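PDB 1NI3: Obg-like ATPase 1 from Schizosaccharomyces pombe, which hydrolyses ATP, and GTP less efficiently, with magnesium as cofactor, and acts as a negative regulator of the G2/M transition in the cell cycle. Local coordinates for residues V192-Y195 against L196-K200; E270-L273 against T274-T277; K359-N362 against A363-A367; K375-V378 against M379-G382. All blocks are in the same frame, centred on the assembly; numbering follows the deposited sequence.

All four contacts are local, each made along one continuous stretch of chain. Contacts 1 and 2 belong to the OBG-type G region and lie on opposite sides of the chain's centre, their own centres about 44 Å apart: contact 1 ends the long helix 179-199, and contact 2 ends the short helix 267-273. Of the four, contact 2 alone comes near the nucleotide site, the side chain of E271 being about 6 Å from that of T35, a predicted ATP-binding residue. Contacts 3 and 4 share the TGS region, their centres about 20 Å apart and their nearest atoms about 11 Å. Contacts 1 and 3 are farthest apart, about 56 Å between centres.

Contact 1: residues V192-Y195 against L196-K200; sequences VYQY and LTETK
L196 opens the last turn of helix 179-199, a long helix packed against helix 140-168 in a helical hairpin. Its N donates to V192 O in a regular i to i+4 bond, while its CD1 lies 4.0 Å from V192 CG1, the two aliphatic chains running side by side. L196 also reaches D155 and V159 of helix 140-168, so this face of the turn is buried. T197 grips the carbonyl of Y193 twice. Its N donates to Y193 O at 2.8 Å, and its OG1 reaches the same Y193 O at 2.6 Å from above the carbonyl plane. With OG1 set between the backbone N and the carbonyl carbon (chi1 47°), CG2 is left to cover one face of the Y193 ring, a CH-pi contact 4.0 Å from CG2 to the ring centroid and displaced toward the rim. E198 N bonds to Q194 O; the side chains also meet, E198 OE1 lying beside Q194 NE2, but at an angle poor for a hydrogen bond. Residues 196-199 form a wider pi-type turn, and K200, with positive phi, follows it while its N bonds to Y195 O at 2.9 Å. The Y195 ring, which also meets W208, carries T199 on one face: T199 CB stands 4.0 Å from the ring centroid, only 8° off the normal.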
loop_
_atom_site.group_PDB
_atom_site.type_symbol
_atom_site.label_atom_id
_atom_site.label_comp_id
_atom_site.label_asym_id
_atom_site.label_seq_id
_atom_site.Cartn_x
_atom_site.Cartn_y
_atom_site.Cartn_z
ATOM N N VAL A 192 -1.642 -22.839 -9.372
ATOM C CA VAL A 192 -1.187 -21.915 -8.330
ATOM C C VAL A 192 -0.017 -22.562 -7.592
ATOM O O VAL A 192 0.980 -21.899 -7.293
ATOM C CB VAL A 192 -2.297 -21.624 -7.314
ATOM C CG1 VAL A 192 -1.751 -20.800 -6.175
ATOM C CG2 VAL A 192 -3.430 -20.894 -8.004
ATOM N N TYR A 193 -0.150 -23.853 -7.293
ATOM C CA TYR A 193 0.891 -24.591 -6.601
ATOM C C TYR A 193 2.070 -24.696 -7.552
ATOM O O TYR A 193 3.189 -24.295 -7.227
ATOM C CB TYR A 193 0.400 -25.987 -6.245
ATOM C CG TYR A 193 1.341 -26.721 -5.321
ATOM C CD1 TYR A 193 1.292 -26.526 -3.941
ATOM C CD2 TYR A 193 2.298 -27.592 -5.830
ATOM C CE1 TYR A 193 2.173 -27.190 -3.087
ATOM C CE2 TYR A 193 3.186 -28.260 -4.995
ATOM C CZ TYR A 193 3.120 -28.055 -3.625
ATOM O OH TYR A 193 3.997 -28.724 -2.806
ATOM N N GLN A 194 1.803 -25.250 -8.730
ATOM C CA GLN A 194 2.804 -25.395 -9.783
ATOM C C GLN A 194 3.691 -24.152 -9.819
ATOM O O GLN A 194 4.912 -24.254 -9.787
ATOM C CB GLN A 194 2.095 -25.542 -11.133
ATOM C CG GLN A 194 1.998 -26.959 -11.681
ATOM C CD GLN A 194 3.208 -27.326 -12.524
ATOM O OE1 GLN A 194 3.473 -26.701 -13.556
ATOM N NE2 GLN A 194 3.949 -28.341 -12.092
ATOM N N TYR A 195 3.057 -22.983 -9.889
ATOM C CA TYR A 195 3.770 -21.707 -9.953
ATOM C C TYR A 195 4.634 -21.516 -8.718
ATOM O O TYR A 195 5.852 -21.402 -8.815
ATOM C CB TYR A 195 2.772 -20.534 -10.064
ATOM C CG TYR A 195 3.336 -19.254 -10.670
ATOM C CD1 TYR A 195 3.255 -19.014 -12.044
ATOM C CD2 TYR A 195 3.970 -18.290 -9.871
ATOM C CE1 TYR A 195 3.796 -17.850 -12.612
ATOM C CE2 TYR A 195 4.509 -17.121 -10.432
ATOM C CZ TYR A 195 4.420 -16.914 -11.802
ATOM O OH TYR A 195 4.978 -15.786 -12.367
ATOM N N LEU A 196 3.991 -21.487 -7.556
ATOM C CA LEU A 196 4.681 -21.287 -6.286
ATOM C C LEU A 196 5.877 -22.208 -6.103
ATOM O O LEU A 196 6.856 -21.850 -5.444
ATOM C CB LEU A 196 3.714 -21.502 -5.129
ATOM C CG LEU A 196 2.580 -20.486 -5.091
ATOM C CD1 LEU A 196 1.612 -20.863 -3.991
ATOM C CD2 LEU A 196 3.143 -19.089 -4.867
ATOM N N THR A 197 5.804 -23.389 -6.695
ATOM C CA THR A 197 6.881 -24.342 -6.559
ATOM C C THR A 197 7.811 -24.442 -7.767
ATOM O O THR A 197 9.026 -24.304 -7.629
ATOM C CB THR A 197 6.301 -25.710 -6.219
ATOM O OG1 THR A 197 5.206 -26.005 -7.099
ATOM C CG2 THR A 197 5.795 -25.708 -4.796
ATOM N N GLU A 198 7.247 -24.691 -8.943
ATOM C CA GLU A 198 8.042 -24.803 -10.158
ATOM C C GLU A 198 8.650 -23.454 -10.517
ATOM O O GLU A 198 9.844 -23.219 -10.321
ATOM C CB GLU A 198 7.172 -25.278 -11.322
ATOM C CG GLU A 198 7.574 -26.627 -11.919
ATOM C CD GLU A 198 7.325 -27.766 -10.965
ATOM O OE1 GLU A 198 6.172 -27.916 -10.500
ATOM O OE2 GLU A 198 8.273 -28.533 -10.695
ATOM N N THR A 199 7.815 -22.566 -11.040
ATOM C CA THR A 199 8.254 -21.243 -11.443
ATOM C C THR A 199 9.031 -20.551 -10.332
ATOM O O THR A 199 9.897 -19.720 -10.604
ATOM C CB THR A 199 7.046 -20.389 -11.831
ATOM O OG1 THR A 199 6.067 -21.218 -12.470
ATOM C CG2 THR A 199 7.458 -19.293 -12.783
ATOM N N LYS A 200 8.713 -20.900 -9.085
ATOM C CA LYS A 200 9.373 -20.333 -7.910
ATOM C C LYS A 200 9.337 -18.808 -7.823
ATOM O O LYS A 200 10.331 -18.174 -7.445
ATOM C CB LYS A 200 10.824 -20.812 -7.839
ATOM C CG LYS A 200 10.981 -22.254 -7.414
ATOM C CD LYS A 200 12.412 -22.555 -6.996
ATOM C CE LYS A 200 12.481 -23.850 -6.204
ATOM N NZ LYS A 200 11.524 -23.783 -5.061
#

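Contact 2: residues E270-L273 against T274-T277; sequences EERL and TNFT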
loop_
_atom_site.group_PDB
_atom_site.type_symbol
_atom_site.label_atom_id
_atom_site.label_comp_id
_atom_site.label_asym_id
_atom_site.label_seq_id
_atom_site.Cartn_x
_atom_site.Cartn_y
_atom_site.Cartn_z
ATOM N N GLU A 270 15.487 10.636 7.449
ATOM C CA GLU A 270 14.074 10.944 7.595
ATOM C C GLU A 270 13.862 11.357 9.039
ATOM O O GLU A 270 13.313 12.424 9.318
ATOM C CB GLU A 270 13.210 9.731 7.248
ATOM C CG GLU A 270 13.179 9.342 5.770
ATOM C CD GLU A 270 12.676 10.455 4.864
ATOM O OE1 GLU A 270 11.680 11.129 5.218
ATOM O OE2 GLU A 270 13.269 10.638 3.781
ATOM N N GLU A 271 14.328 10.508 9.952
ATOM C CA GLU A 271 14.200 10.785 11.372
ATOM C C GLU A 271 14.656 12.197 11.707
ATOM O O GLU A 271 13.895 12.996 12.253
ATOM C CB GLU A 271 15.005 9.766 12.193
ATOM C CG GLU A 271 15.045 10.061 13.687
ATOM C CD GLU A 271 13.669 10.127 14.310
ATOM O OE1 GLU A 271 12.969 9.089 14.317
ATOM O OE2 GLU A 271 13.274 11.221 14.783
ATOM N N ARG A 272 15.898 12.510 11.358
ATOM C CA ARG A 272 16.445 13.837 11.660
ATOM C C ARG A 272 15.602 14.972 11.099
ATOM O O ARG A 272 15.519 16.038 11.698
ATOM C CB ARG A 272 17.901 13.997 11.161
ATOM C CG ARG A 272 18.570 15.237 11.758
ATOM C CD ARG A 272 20.082 15.348 11.495
ATOM N NE ARG A 272 20.396 16.183 10.340
ATOM C CZ ARG A 272 20.322 15.765 9.087
ATOM N NH1 ARG A 272 19.952 14.523 8.849
ATOM N NH2 ARG A 272 20.600 16.585 8.081
ATOM N N LEU A 273 14.957 14.741 9.962
ATOM C CA LEU A 273 14.149 15.786 9.353
ATOM C C LEU A 273 12.915 16.155 10.176
ATOM O O LEU A 273 12.451 17.295 10.145
ATOM C CB LEU A 273 13.756 15.378 7.929
ATOM C CG LEU A 273 13.886 16.439 6.825
ATOM C CD1 LEU A 273 15.214 17.196 6.916
ATOM C CD2 LEU A 273 13.777 15.730 5.492
ATOM N N THR A 274 12.401 15.198 10.934
ATOM C CA THR A 274 11.224 15.454 11.750
ATOM C C THR A 274 11.531 16.498 12.810
ATOM O O THR A 274 10.626 16.996 13.466
ATOM C CB THR A 274 10.716 14.169 12.462
ATOM O OG1 THR A 274 11.702 13.710 13.399
ATOM C CG2 THR A 274 10.458 13.063 11.442
ATOM N N ASN A 275 12.803 16.837 12.988
ATOM C CA ASN A 275 13.161 17.832 14.006
ATOM C C ASN A 275 13.036 19.222 13.438
ATOM O O ASN A 275 13.279 20.217 14.114
ATOM C CB ASN A 275 14.593 17.628 14.492
ATOM C CG ASN A 275 14.807 16.262 15.075
ATOM O OD1 ASN A 275 14.129 15.876 16.019
ATOM N ND2 ASN A 275 15.754 15.519 14.518
ATOM N N PHE A 276 12.668 19.285 12.173
ATOM C CA PHE A 276 12.530 20.565 11.526
ATOM C C PHE A 276 11.082 20.853 11.217
ATOM O O PHE A 276 10.274 19.944 11.017
ATOM C CB PHE A 276 13.354 20.577 10.251
ATOM C CG PHE A 276 14.830 20.651 10.492
ATOM C CD1 PHE A 276 15.719 19.988 9.655
ATOM C CD2 PHE A 276 15.333 21.415 11.536
ATOM C CE1 PHE A 276 17.093 20.094 9.832
ATOM C CE2 PHE A 276 16.704 21.533 11.727
ATOM C CZ PHE A 276 17.589 20.858 10.867
ATOM N N THR A 277 10.760 22.137 11.200
ATOM C CA THR A 277 9.418 22.574 10.900
ATOM C C THR A 277 9.261 22.396 9.400
ATOM O O THR A 277 10.251 22.342 8.669
ATOM C CB THR A 277 9.239 24.043 11.277
ATOM O OG1 THR A 277 10.113 24.846 10.478
ATOM C CG2 THR A 277 9.586 24.256 12.744
#
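Hydrogen bonds to carbonyls at the end of helix 267-273 dominate the contact. T274 holds E271 O with two donors: OG1 at 2.6 Å lies in the carbonyl plane, whereas T274 N, at 3.0 Å from E271 O, comes from above that plane. Chi1 of 65° tucks OG1 back against the preceding turn and turns CG2 away from the T274 carbonyl carbon. N275 ND2 adds a weak bond to R272 O at 2.9 Å. F276 N then closes onto L273 O at 2.8 Å.

Apolar contact is limited to L273 and F276, whose side chains cross at about a right angle. L273 CD1 meets the edge of the F276 ring in its plane, 3.9 Å from CD1 of the phenylalanine. Both residues also pack on helix 278-287, through C285 for L273 and A281 and E284 for F276.

R272 and E270 are bound outside the two segments, R272 by salt bridges to E235 and E284, E270 by S292 and M293. A type I beta turn, L273 to F276, leads to T277, N-cap of helix 278-287, whose side chain caps a backbone N while its own N bonds to E280 OE1, consistent with a capping box.

Contact 3: residues K359-N362 against A363-A367; sequences KTEN and ACRAA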
loop_
_atom_site.group_PDB
_atom_site.type_symbol
_atom_site.label_atom_id
_atom_site.label_comp_id
_atom_site.label_asym_id
_atom_site.label_seq_id
_atom_site.Cartn_x
_atom_site.Cartn_y
_atom_site.Cartn_z
ATOM N N LYS A 359 -11.757 28.237 -10.781
ATOM C CA LYS A 359 -11.563 28.805 -9.462
ATOM C C LYS A 359 -12.860 29.171 -8.736
ATOM O O LYS A 359 -12.908 30.197 -8.071
ATOM C CB LYS A 359 -10.689 30.057 -9.585
ATOM C CG LYS A 359 -9.744 30.088 -10.788
ATOM C CD LYS A 359 -8.692 28.994 -10.747
ATOM C CE LYS A 359 -7.442 29.374 -11.540
ATOM N NZ LYS A 359 -6.343 28.369 -11.444
ATOM N N THR A 360 -13.910 28.359 -8.879
ATOM C CA THR A 360 -15.197 28.613 -8.203
ATOM C C THR A 360 -16.324 27.788 -8.807
ATOM O O THR A 360 -16.397 27.613 -10.018
ATOM C CB THR A 360 -15.628 30.085 -8.301
ATOM O OG1 THR A 360 -16.906 30.251 -7.678
ATOM C CG2 THR A 360 -15.734 30.502 -9.743
ATOM N N GLU A 361 -17.215 27.297 -7.956
ATOM C CA GLU A 361 -18.330 26.489 -8.421
ATOM C C GLU A 361 -19.115 27.182 -9.532
ATOM O O GLU A 361 -19.222 26.656 -10.640
ATOM C CB GLU A 361 -19.260 26.175 -7.259
ATOM C CG GLU A 361 -20.179 25.007 -7.521
ATOM C CD GLU A 361 -21.050 24.707 -6.329
ATOM O OE1 GLU A 361 -20.510 24.724 -5.201
ATOM O OE2 GLU A 361 -22.260 24.451 -6.518
ATOM N N ASN A 362 -19.658 28.361 -9.238
ATOM C CA ASN A 362 -20.431 29.113 -10.225
ATOM C C ASN A 362 -19.764 29.202 -11.595
ATOM O O ASN A 362 -20.382 28.863 -12.605
ATOM C CB ASN A 362 -20.706 30.527 -9.721
ATOM C CG ASN A 362 -21.443 30.533 -8.406
ATOM O OD1 ASN A 362 -22.576 30.058 -8.316
ATOM N ND2 ASN A 362 -20.803 31.061 -7.369
ATOM N N ALA A 363 -18.516 29.662 -11.637
ATOM C CA ALA A 363 -17.814 29.785 -12.911
ATOM C C ALA A 363 -18.069 28.577 -13.791
ATOM O O ALA A 363 -18.759 28.665 -14.811
ATOM C CB ALA A 363 -16.319 29.950 -12.686
ATOM N N CYS A 364 -17.508 27.445 -13.385
ATOM C CA CYS A 364 -17.661 26.215 -14.142
ATOM C C CYS A 364 -19.121 25.794 -14.244
ATOM O O CYS A 364 -19.540 25.261 -15.265
ATOM C CB CYS A 364 -16.788 25.096 -13.529
ATOM S SG CYS A 364 -17.097 24.673 -11.797
ATOM N N ARG A 365 -19.894 26.054 -13.195
ATOM C CA ARG A 365 -21.312 25.700 -13.187
ATOM C C ARG A 365 -22.033 26.437 -14.309
ATOM O O ARG A 365 -23.030 25.959 -14.860
ATOM C CB ARG A 365 -21.939 26.074 -11.852
ATOM C CG ARG A 365 -23.371 25.654 -11.721
ATOM C CD ARG A 365 -23.740 25.590 -10.264
ATOM N NE ARG A 365 -24.997 24.891 -10.064
ATOM C CZ ARG A 365 -25.424 24.473 -8.880
ATOM N NH1 ARG A 365 -24.683 24.692 -7.799
ATOM N NH2 ARG A 365 -26.582 23.833 -8.772
ATOM N N ALA A 366 -21.500 27.609 -14.637
ATOM C CA ALA A 366 -22.034 28.458 -15.685
ATOM C C ALA A 366 -21.560 27.925 -17.025
ATOM O O ALA A 366 -22.210 28.131 -18.047
ATOM C CB ALA A 366 -21.549 29.880 -15.488
ATOM N N ALA A 367 -20.418 27.244 -17.009
ATOM C CA ALA A 367 -19.847 26.661 -18.221
ATOM C C ALA A 367 -20.321 25.214 -18.377
ATOM O O ALA A 367 -19.730 24.422 -19.117
ATOM C CB ALA A 367 -18.326 26.716 -18.166
#
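N362 O accepts the shortest hydrogen bond of this contact, from A366 N at 2.6 Å. One residue earlier, E361 O takes R365 N at 2.7 Å. These are the i to i+4 bonds across the two halves of the short helix 361-366, for which T360 occupies the N-cap position and A367 is the first residue past the end.

The same i to i+4 spacing pairs the side chains of E361 and R365. They lie side by side and point the same way, and a salt bridge joins E361 OE2 to R365 NH1 at 2.8 Å. Each chain leaves its backbone with CG opposite the N (chi1 -161° for E361, -176° for R365) and stays extended, which brings the two charged ends level. The carboxylate oxygen meets the guanidinium at its edge, near its plane, and the two flat groups are only 16° apart. Y370 borders the pair, forming a cation-pi contact with R365 and touching E361.

C364 and A363 both pack on Y358 of helix 352-358, and C364, which is buried, also meets M350 of strand 346-350, while the R365 side chain is exposed. Through its salt bridge, E361 probably offsets much of the charge of R365, tying the first turn of the helix to the next.

Contact 4: residues K375-V378 against M379-G382; sequences KEYV and MESG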
loop_
_atom_site.group_PDB
_atom_site.type_symbol
_atom_site.label_atom_id
_atom_site.label_comp_id
_atom_site.label_asym_id
_atom_site.label_seq_id
_atom_site.Cartn_x
_atom_site.Cartn_y
_atom_site.Cartn_z
ATOM N N LYS A 375 -26.258 6.521 -11.181
ATOM C CA LYS A 375 -25.738 5.281 -10.626
ATOM C C LYS A 375 -24.617 4.642 -11.435
ATOM O O LYS A 375 -23.710 4.049 -10.864
ATOM C CB LYS A 375 -26.880 4.283 -10.425
ATOM C CG LYS A 375 -27.864 4.720 -9.348
ATOM C CD LYS A 375 -29.058 3.780 -9.215
ATOM C CE LYS A 375 -30.084 3.993 -10.327
ATOM N NZ LYS A 375 -31.302 3.145 -10.147
ATOM N N GLU A 376 -24.663 4.761 -12.757
ATOM C CA GLU A 376 -23.624 4.149 -13.573
ATOM C C GLU A 376 -22.463 5.075 -13.872
ATOM O O GLU A 376 -22.096 5.268 -15.029
ATOM C CB GLU A 376 -24.205 3.624 -14.885
ATOM C CG GLU A 376 -25.224 2.512 -14.701
ATOM C CD GLU A 376 -24.781 1.473 -13.689
ATOM O OE1 GLU A 376 -23.583 1.104 -13.689
ATOM O OE2 GLU A 376 -25.635 1.014 -12.902
ATOM N N TYR A 377 -21.880 5.651 -12.828
ATOM C CA TYR A 377 -20.743 6.546 -13.008
ATOM C C TYR A 377 -19.566 6.152 -12.138
ATOM O O TYR A 377 -19.672 6.111 -10.911
ATOM C CB TYR A 377 -21.117 7.995 -12.678
ATOM C CG TYR A 377 -19.927 8.934 -12.731
ATOM C CD1 TYR A 377 -19.347 9.282 -13.951
ATOM C CD2 TYR A 377 -19.348 9.442 -11.560
ATOM C CE1 TYR A 377 -18.228 10.105 -14.009
ATOM C CE2 TYR A 377 -18.215 10.267 -11.614
ATOM C CZ TYR A 377 -17.662 10.592 -12.847
ATOM O OH TYR A 377 -16.532 11.384 -12.928
ATOM N N VAL A 378 -18.440 5.865 -12.781
ATOM C CA VAL A 378 -17.234 5.519 -12.048
ATOM C C VAL A 378 -16.534 6.827 -11.731
ATOM O O VAL A 378 -16.210 7.604 -12.633
ATOM C CB VAL A 378 -16.292 4.609 -12.867
ATOM C CG1 VAL A 378 -16.853 3.202 -12.923
ATOM C CG2 VAL A 378 -16.123 5.169 -14.268
HETATM N N MSE A 379 -16.324 7.073 -10.439
HETATM C CA MSE A 379 -15.676 8.294 -9.976
HETATM C C MSE A 379 -14.335 8.498 -10.665
HETATM O O MSE A 379 -13.697 7.549 -11.128
HETATM C CB MSE A 379 -15.464 8.235 -8.461
HETATM C CG MSE A 379 -16.724 8.001 -7.653
HETATM SE SE MSE A 379 -17.963 9.485 -7.791
HETATM C CE MSE A 379 -17.363 10.570 -6.302
ATOM N N GLU A 380 -13.910 9.749 -10.733
ATOM C CA GLU A 380 -12.639 10.057 -11.350
ATOM C C GLU A 380 -11.752 10.719 -10.303
ATOM O O GLU A 380 -12.175 11.621 -9.575
ATOM C CB GLU A 380 -12.858 10.965 -12.554
ATOM C CG GLU A 380 -13.699 10.294 -13.643
ATOM C CD GLU A 380 -14.018 11.211 -14.804
ATOM O OE1 GLU A 380 -13.082 11.790 -15.396
ATOM O OE2 GLU A 380 -15.217 11.349 -15.124
ATOM N N SER A 381 -10.523 10.229 -10.211
ATOM C CA SER A 381 -9.560 10.727 -9.251
ATOM C C SER A 381 -9.567 12.237 -9.217
ATOM O O SER A 381 -9.361 12.886 -10.235
ATOM C CB SER A 381 -8.163 10.224 -9.611
ATOM O OG SER A 381 -7.240 10.539 -8.591
ATOM N N GLY A 382 -9.823 12.789 -8.040
ATOM C CA GLY A 382 -9.832 14.229 -7.894
ATOM C C GLY A 382 -11.217 14.832 -7.919
ATOM O O GLY A 382 -11.418 15.967 -7.496
#
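Y377 and E380 meet at about a right angle, with the tyrosine ring and the carboxylate turned 51° apart. E380 OE2 approaches the hydroxyl end of the ring at its edge, near the ring plane, and stands 2.6 Å from Y377 OH. The hydroxyl also bonds to D383 OD2, so its single proton has two acidic oxygens within reach and its direction is not settled. E380 gets there with CG opposite its carbonyl carbon (chi1 -63°) and the chain extended beyond. Two carboxylates close to one phenol may polarise its O-H, whichever acceptor it serves.

M379, a selenomethionine here, comes to the CD2-CE2 side of the ring and also crosses it at about a right angle. Its chain bends at chi2 and chi3, bringing SE to 3.9 Å from Y377 CE2. SE lies 5.1 Å from the ring centroid and 79° off the normal, a Met-aromatic contact made at the edge.

The loop carrying these residues connects strand 372-374 to strand 384-386, the two outer strands of a three-stranded antiparallel sheet. Backbone bonds tie Y377 to A329 and M379 to T327. M379 is buried between A329 and A332 of helix 329-336 and Y310 of strand 307-312, and G382 bonds through its backbone to N309 of that same strand.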